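PDB 3OG2: beta-galactosidase from Trichoderma reesei, which probably hydrolyses terminal non-reducing beta-D-galactose residues from beta-D-galactosides, as a glycoside hydrolase of family 35. Local coordinates for residues 457-462 with 543-548; 517-520 with 526-529; 851-856 with 997-1002. All coordinates share one frame; numbering follows the deposited sequence.

Contact 1: 457-462 with 543-548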
# COMPACT_ATOMS: atom_id res chain seq x y z
N TYR A 457 -4.22 -35.59 -0.44
CA TYR A 457 -3.50 -34.44 -0.98
C TYR A 457 -2.34 -34.95 -1.80
O TYR A 457 -1.44 -35.62 -1.25
CB TYR A 457 -3.04 -33.58 0.20
CG TYR A 457 -2.29 -32.34 -0.25
CD1 TYR A 457 -0.89 -32.38 -0.42
CD2 TYR A 457 -2.96 -31.15 -0.51
CE1 TYR A 457 -0.19 -31.26 -0.84
CE2 TYR A 457 -2.26 -30.03 -0.91
CZ TYR A 457 -0.88 -30.09 -1.06
OH TYR A 457 -0.17 -29.00 -1.49
N PRO A 458 -2.27 -34.64 -3.08
CA PRO A 458 -1.17 -35.16 -3.89
C PRO A 458 0.15 -34.42 -3.66
O PRO A 458 0.22 -33.17 -3.63
CB PRO A 458 -1.62 -34.92 -5.34
CG PRO A 458 -2.72 -33.92 -5.23
CD PRO A 458 -3.24 -33.86 -3.85
N VAL A 459 1.21 -35.20 -3.49
CA VAL A 459 2.55 -34.71 -3.32
C VAL A 459 3.41 -35.35 -4.40
O VAL A 459 4.18 -36.31 -4.22
CB VAL A 459 3.10 -34.98 -1.92
CG1 VAL A 459 4.49 -34.35 -1.73
CG2 VAL A 459 2.14 -34.45 -0.84
N GLY A 460 3.26 -34.90 -5.64
CA GLY A 460 3.98 -35.55 -6.76
C GLY A 460 3.42 -36.95 -6.97
O GLY A 460 2.22 -37.20 -7.14
N LYS A 461 4.34 -37.90 -6.95
CA LYS A 461 3.90 -39.29 -7.07
C LYS A 461 3.35 -39.83 -5.77
O LYS A 461 2.84 -40.95 -5.86
CB LYS A 461 5.11 -40.11 -7.59
CG LYS A 461 5.29 -39.70 -9.06
CD LYS A 461 6.29 -40.46 -9.87
CE LYS A 461 6.59 -39.74 -11.18
NZ LYS A 461 5.40 -39.73 -12.09
N PHE A 462 3.44 -39.15 -4.67
CA PHE A 462 3.04 -39.65 -3.38
C PHE A 462 1.70 -39.04 -3.06
O PHE A 462 1.31 -38.03 -3.68
CB PHE A 462 4.05 -39.24 -2.30
CG PHE A 462 5.41 -39.83 -2.57
CD1 PHE A 462 6.36 -39.16 -3.31
CD2 PHE A 462 5.72 -41.11 -2.10
CE1 PHE A 462 7.62 -39.73 -3.56
CE2 PHE A 462 6.95 -41.73 -2.32
CZ PHE A 462 7.89 -41.01 -3.09
N GLY A 543 11.01 -44.07 1.42
CA GLY A 543 11.37 -44.24 0.02
C GLY A 543 12.13 -43.01 -0.43
O GLY A 543 13.10 -42.58 0.17
N SER A 544 11.65 -42.41 -1.54
CA SER A 544 12.27 -41.20 -2.05
C SER A 544 11.53 -39.93 -1.60
O SER A 544 11.90 -38.84 -2.06
CB SER A 544 12.38 -41.20 -3.58
OG SER A 544 11.12 -41.16 -4.21
N LEU A 545 10.58 -40.06 -0.70
CA LEU A 545 9.89 -38.90 -0.09
C LEU A 545 10.59 -38.52 1.21
O LEU A 545 10.83 -39.36 2.06
CB LEU A 545 8.44 -39.31 0.18
CG LEU A 545 7.60 -38.22 0.90
CD1 LEU A 545 7.47 -36.96 0.06
CD2 LEU A 545 6.25 -38.74 1.31
N VAL A 546 10.95 -37.26 1.36
CA VAL A 546 11.56 -36.75 2.59
C VAL A 546 10.64 -35.68 3.14
O VAL A 546 10.29 -34.74 2.43
CB VAL A 546 12.94 -36.17 2.32
CG1 VAL A 546 13.48 -35.68 3.66
CG2 VAL A 546 13.81 -37.22 1.63
N ILE A 547 10.21 -35.89 4.39
CA ILE A 547 9.31 -34.93 5.03
C ILE A 547 10.06 -34.19 6.14
O ILE A 547 10.65 -34.85 7.01
CB ILE A 547 8.03 -35.59 5.58
CG1 ILE A 547 7.43 -36.58 4.58
CG2 ILE A 547 7.04 -34.49 5.96
CD1 ILE A 547 7.62 -38.06 4.91
N TYR A 548 10.02 -32.87 6.03
CA TYR A 548 10.59 -31.97 7.04
C TYR A 548 9.46 -31.45 7.86
O TYR A 548 8.51 -30.84 7.30
CB TYR A 548 11.33 -30.83 6.35
CG TYR A 548 12.51 -31.24 5.52
CD1 TYR A 548 12.34 -31.85 4.27
CD2 TYR A 548 13.82 -31.04 5.92
CE1 TYR A 548 13.40 -32.23 3.49
CE2 TYR A 548 14.91 -31.43 5.14
CZ TYR A 548 14.70 -32.04 3.92
OH TYR A 548 15.77 -32.41 3.11

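Contact 2: 517-520 with 526-529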
# COMPACT_ATOMS: atom_id res chain seq x y z
N VAL A 517 9.22 -37.68 16.59
CA VAL A 517 8.29 -38.31 15.64
C VAL A 517 8.15 -39.81 15.91
O VAL A 517 9.11 -40.54 16.20
CB VAL A 517 8.78 -37.98 14.20
CG1 VAL A 517 10.22 -38.42 13.98
CG2 VAL A 517 7.83 -38.64 13.20
N THR A 518 6.91 -40.30 15.82
CA THR A 518 6.68 -41.74 15.87
C THR A 518 6.07 -42.20 14.55
O THR A 518 5.36 -41.44 13.87
CB THR A 518 5.75 -42.17 17.00
OG1 THR A 518 4.50 -41.56 16.75
CG2 THR A 518 6.21 -41.65 18.37
N ILE A 519 6.29 -43.47 14.24
CA ILE A 519 5.93 -43.96 12.94
C ILE A 519 5.30 -45.32 13.11
O ILE A 519 5.90 -46.19 13.74
CB ILE A 519 7.16 -44.10 12.01
CG1 ILE A 519 7.98 -42.84 11.82
CG2 ILE A 519 6.67 -44.64 10.67
CD1 ILE A 519 9.38 -43.03 11.35
N HIS A 520 4.14 -45.51 12.51
CA HIS A 520 3.49 -46.81 12.56
C HIS A 520 2.99 -47.15 11.19
O HIS A 520 2.37 -46.34 10.49
CB HIS A 520 2.34 -46.73 13.56
CG HIS A 520 2.83 -46.56 14.96
ND1 HIS A 520 3.20 -47.63 15.74
CD2 HIS A 520 3.02 -45.45 15.72
CE1 HIS A 520 3.60 -47.19 16.93
NE2 HIS A 520 3.49 -45.87 16.94
N THR A 526 0.36 -48.18 4.42
CA THR A 526 0.18 -46.77 4.75
C THR A 526 1.01 -46.41 5.99
O THR A 526 0.93 -47.07 7.03
CB THR A 526 -1.28 -46.47 5.04
OG1 THR A 526 -1.98 -46.68 3.83
CG2 THR A 526 -1.47 -45.01 5.44
N VAL A 527 1.82 -45.39 5.90
CA VAL A 527 2.69 -45.00 6.98
C VAL A 527 2.05 -43.84 7.74
O VAL A 527 1.73 -42.80 7.14
CB VAL A 527 4.07 -44.61 6.40
CG1 VAL A 527 4.97 -44.28 7.60
CG2 VAL A 527 4.72 -45.68 5.51
N VAL A 528 1.85 -43.98 9.03
CA VAL A 528 1.25 -42.97 9.85
C VAL A 528 2.30 -42.39 10.79
O VAL A 528 3.00 -43.13 11.48
CB VAL A 528 0.06 -43.53 10.65
CG1 VAL A 528 -0.61 -42.42 11.44
CG2 VAL A 528 -0.91 -44.25 9.71
N LEU A 529 2.42 -41.05 10.74
CA LEU A 529 3.47 -40.37 11.49
C LEU A 529 2.82 -39.35 12.40
O LEU A 529 2.01 -38.58 11.94
CB LEU A 529 4.43 -39.62 10.54
CG LEU A 529 5.21 -40.53 9.59
CD1 LEU A 529 4.40 -40.70 8.27
CD2 LEU A 529 6.59 -40.03 9.23

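Contact 3: 851-856 with 997-1002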
# COMPACT_ATOMS: atom_id res chain seq x y z
N GLY A 851 10.70 28.29 -5.85
CA GLY A 851 11.58 27.16 -6.13
C GLY A 851 12.67 26.99 -5.07
O GLY A 851 13.62 26.24 -5.32
N PHE A 852 12.56 27.68 -3.93
CA PHE A 852 13.63 27.64 -2.92
C PHE A 852 13.71 26.30 -2.21
O PHE A 852 14.71 26.06 -1.54
CB PHE A 852 13.48 28.73 -1.87
CG PHE A 852 13.70 30.14 -2.39
CD1 PHE A 852 14.30 30.37 -3.62
CD2 PHE A 852 13.29 31.22 -1.62
CE1 PHE A 852 14.49 31.70 -4.06
CE2 PHE A 852 13.52 32.52 -2.02
CZ PHE A 852 14.12 32.76 -3.25
N HIS A 853 12.74 25.41 -2.35
CA HIS A 853 12.81 24.05 -1.88
C HIS A 853 13.63 23.13 -2.77
O HIS A 853 13.80 21.94 -2.41
CB HIS A 853 11.38 23.47 -1.77
CG HIS A 853 10.66 23.49 -3.08
ND1 HIS A 853 10.29 22.40 -3.84
CD2 HIS A 853 10.24 24.60 -3.71
CE1 HIS A 853 9.65 22.88 -4.93
NE2 HIS A 853 9.64 24.21 -4.84
N LEU A 854 14.09 23.59 -3.91
CA LEU A 854 14.79 22.73 -4.83
C LEU A 854 16.26 22.59 -4.49
O LEU A 854 16.79 23.44 -3.75
CB LEU A 854 14.62 23.24 -6.28
CG LEU A 854 13.16 23.27 -6.76
CD1 LEU A 854 13.09 24.04 -8.08
CD2 LEU A 854 12.62 21.88 -6.89
N PRO A 855 16.92 21.53 -4.95
CA PRO A 855 18.34 21.35 -4.61
C PRO A 855 19.17 22.55 -5.05
O PRO A 855 18.92 23.20 -6.08
CB PRO A 855 18.74 20.12 -5.40
CG PRO A 855 17.46 19.36 -5.54
CD PRO A 855 16.36 20.38 -5.68
N SER A 856 20.21 22.84 -4.27
CA SER A 856 21.14 23.94 -4.57
C SER A 856 20.42 25.30 -4.67
O SER A 856 20.46 26.03 -5.67
CB SER A 856 21.89 23.67 -5.88
OG SER A 856 22.66 22.52 -5.79
N LYS A 997 16.54 26.69 -10.33
CA LYS A 997 16.82 27.64 -11.39
C LYS A 997 15.85 28.78 -11.15
O LYS A 997 14.68 28.57 -10.89
CB LYS A 997 16.56 27.06 -12.77
CG LYS A 997 17.69 26.29 -13.42
CD LYS A 997 17.13 25.40 -14.52
CE LYS A 997 16.38 26.23 -15.56
NZ LYS A 997 17.14 26.27 -16.86
N LYS A 998 16.33 30.01 -11.26
CA LYS A 998 15.49 31.17 -11.06
C LYS A 998 14.26 31.10 -11.96
O LYS A 998 14.34 30.86 -13.18
CB LYS A 998 16.36 32.38 -11.39
CG LYS A 998 15.49 33.61 -11.41
CD LYS A 998 15.38 34.17 -10.02
CE LYS A 998 14.91 35.63 -10.21
NZ LYS A 998 14.32 36.10 -8.93
N ARG A 999 13.09 31.28 -11.34
CA ARG A 999 11.84 31.17 -12.12
C ARG A 999 11.38 32.51 -12.68
O ARG A 999 11.20 33.50 -11.94
CB ARG A 999 10.72 30.66 -11.20
CG ARG A 999 11.04 29.20 -10.76
CD ARG A 999 9.98 28.72 -9.79
NE ARG A 999 10.12 27.27 -9.63
CZ ARG A 999 9.22 26.51 -9.00
NH1 ARG A 999 8.14 27.06 -8.45
NH2 ARG A 999 9.40 25.23 -8.93
N HIS A 1000 11.18 32.56 -13.98
CA HIS A 1000 10.70 33.79 -14.61
C HIS A 1000 9.22 33.93 -14.24
O HIS A 1000 8.42 32.96 -14.21
CB HIS A 1000 10.95 33.75 -16.11
CG HIS A 1000 12.42 33.71 -16.50
ND1 HIS A 1000 12.97 34.46 -17.51
CD2 HIS A 1000 13.46 32.97 -16.03
CE1 HIS A 1000 14.28 34.20 -17.64
NE2 HIS A 1000 14.62 33.29 -16.74
N GLY A 1001 8.83 35.16 -13.95
CA GLY A 1001 7.42 35.40 -13.64
C GLY A 1001 7.06 35.03 -12.23
O GLY A 1001 5.87 35.06 -11.90
N ALA A 1002 8.01 34.66 -11.37
CA ALA A 1002 7.63 34.30 -10.02
C ALA A 1002 7.18 35.51 -9.23
O ALA A 1002 7.44 36.68 -9.58
CB ALA A 1002 8.81 33.65 -9.33

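Contact 1: 457-462 with 543-548
F462 turns its ring toward L545 because CG stands opposite the carbonyl carbon of its own residue (chi1 -63°), while L545 swings CG opposite its backbone N (chi1 177°). The two side chains slide past each other in opposite directions, and the first carbon of the leucine, more than its tip, meets the aromatic face. L545 CB stands almost exactly over the ring centre, 3.7 Å from the F462 centroid and only 9° off the normal, a well-centred CH-pi contact. The methyl groups reach farther back along the ring: L545 CD2 comes within 4.1 Å of F462 CG. At the other end, S544 OG approaches F462 CZ at 3.4 Å, lying in the ring plane, so the hydroxyl meets the weakly positive C-H rim and not the electron-rich face. A large flat ring suits this place, since one group can serve both an aliphatic neighbour over its face and a polar one at its edge.

V459 adds a lighter contact, with CG1 4.3 Å from L545 CD1. V459 and F462 are the ends of a type II' turn and are joined by two backbone bonds, V459 N to F462 O at 2.8 Å and F462 N to V459 O at 3.0 Å. G460 fits its first corner, where phi is positive, and K461 takes the exposed second corner, its side chain against E476 of strand 470-476. Across the contact, G543 and S544 are the two-residue link between strands 538-542 and 545-551. T481 of strand 481-487 touches both V459 and F462, and P500 also packs on F462. Turn ends from two different sheets thus meet mainly through apolar side chains, consistent with the facing sheets of a beta sandwich within domain 2.

Contact 2: 517-520 with 526-529
The flat groups that meet between H520 and V528 are their peptide units, bonded to each other in both directions. H520 N lies in the carbonyl plane of V528 and is 2.8 Å from its O, with 166° at the hydrogen. The return bond, V528 N to H520 O, is equally short at 2.8 Å, but its donor is tilted 18° from the carbonyl plane. H520 and V528 are thus an antiparallel hydrogen-bonded pair. Next to them I519 and L529 form a non-hydrogen-bonded pair, with their CA atoms 4.6 Å apart; there the backbones meet through CA-H...O contacts, L529 CA to T518 O at 3.2 Å and I519 CA to V528 O at 3.4 Å.

Together these pairs make a beta hairpin, strands 518-521 and 527-532, at one margin of the eight-stranded antiparallel sheet of domain 2. Its first strand is the outermost of that sheet within the chain, whereas the second also bonds to strand 492-497.

On the face carrying I519 and L529, branched side chains fill the space toward strand 538-542 of the second sheet, where V540 touches both. I519 uses its two branches separately. CG2, anti to the backbone N, meets V527 CG1 at 3.5 Å, and CG1 lies alongside L529 CD2 at 4.1 Å. Beta-branched I519 and V527 suit extended strands, and with L529 they present an apolar face to the other sheet. The face bearing H520 and V528 is touched by L439, and the imidazole, being polar, is well placed at the exposed margin.

Contact 3: 851-856 with 997-1002
R999 NH2, lying near L854 and H853 of the facing segment, is held by a salt bridge to E842 OE2, outside both segments, while NH1 of the same guanidinium is hydrogen-bonded to the carbonyl O of R849. Two partners on two nitrogens fix the rotation of the flat group and leave one of its faces against G851. The CA of G851 stands 3.7 Å above the guanidinium plane, over its centre, and approaches R999 CZ at 3.8 Å. Glycine is what such closeness allows: a CB here would point into the guanidinium. The chain of R999 runs extended from CG to NE (chi2 177°, chi3 168°), a long arm that carries the charge from the 997-1002 segment to the helix end.

L854 crosses the arginine at about a right angle and brings its CD1 methyl within 4.0 Å of R999 NH2, so an apolar branch lies beside the nitrogen that E842 holds. H853 NE2 comes 4.2 Å from R999 NH2 without bonding it; that nitrogen makes a weak hydrogen bond to E848 O. The carboxylate of E842, whose residue also touches H853, would offset positive charge here if the histidine is protonated.

Each segment is folded on itself by a turn. G851 to L854 is a type I turn with L854 N 3.0 Å from G851 O, and R999 to A1002 is a type II turn whose third position, at positive phi, suits G1001. G851 likewise has positive phi, following helix 846-850. An arginine from the C-terminal tail therefore lies over the glycine of a Schellman motif and bonds to a carbonyl of the last helical turn, where the carbonyl-rich helix end would be expected to favour a positive group.

Overall arrangement
From the N terminus, the chain first builds the TIM-barrel domain and then enters domain 2, where 457-462 opens contact 1. The loop it begins returns at 543-548, and contact 2, the local hairpin of 517-520 with 526-529, closes wholly inside it. Both reach the same eight-stranded sheet, their centres about 14 Å apart, and contact 1 ties that sheet to the five-stranded one. Contact 3 opens only later, in series with both. It closes a 140-residue loop by bringing the C-terminal tail back to the end of helix 846-850, on the opposite side of the chain's centre, its centre about 66 Å from that of contact 1.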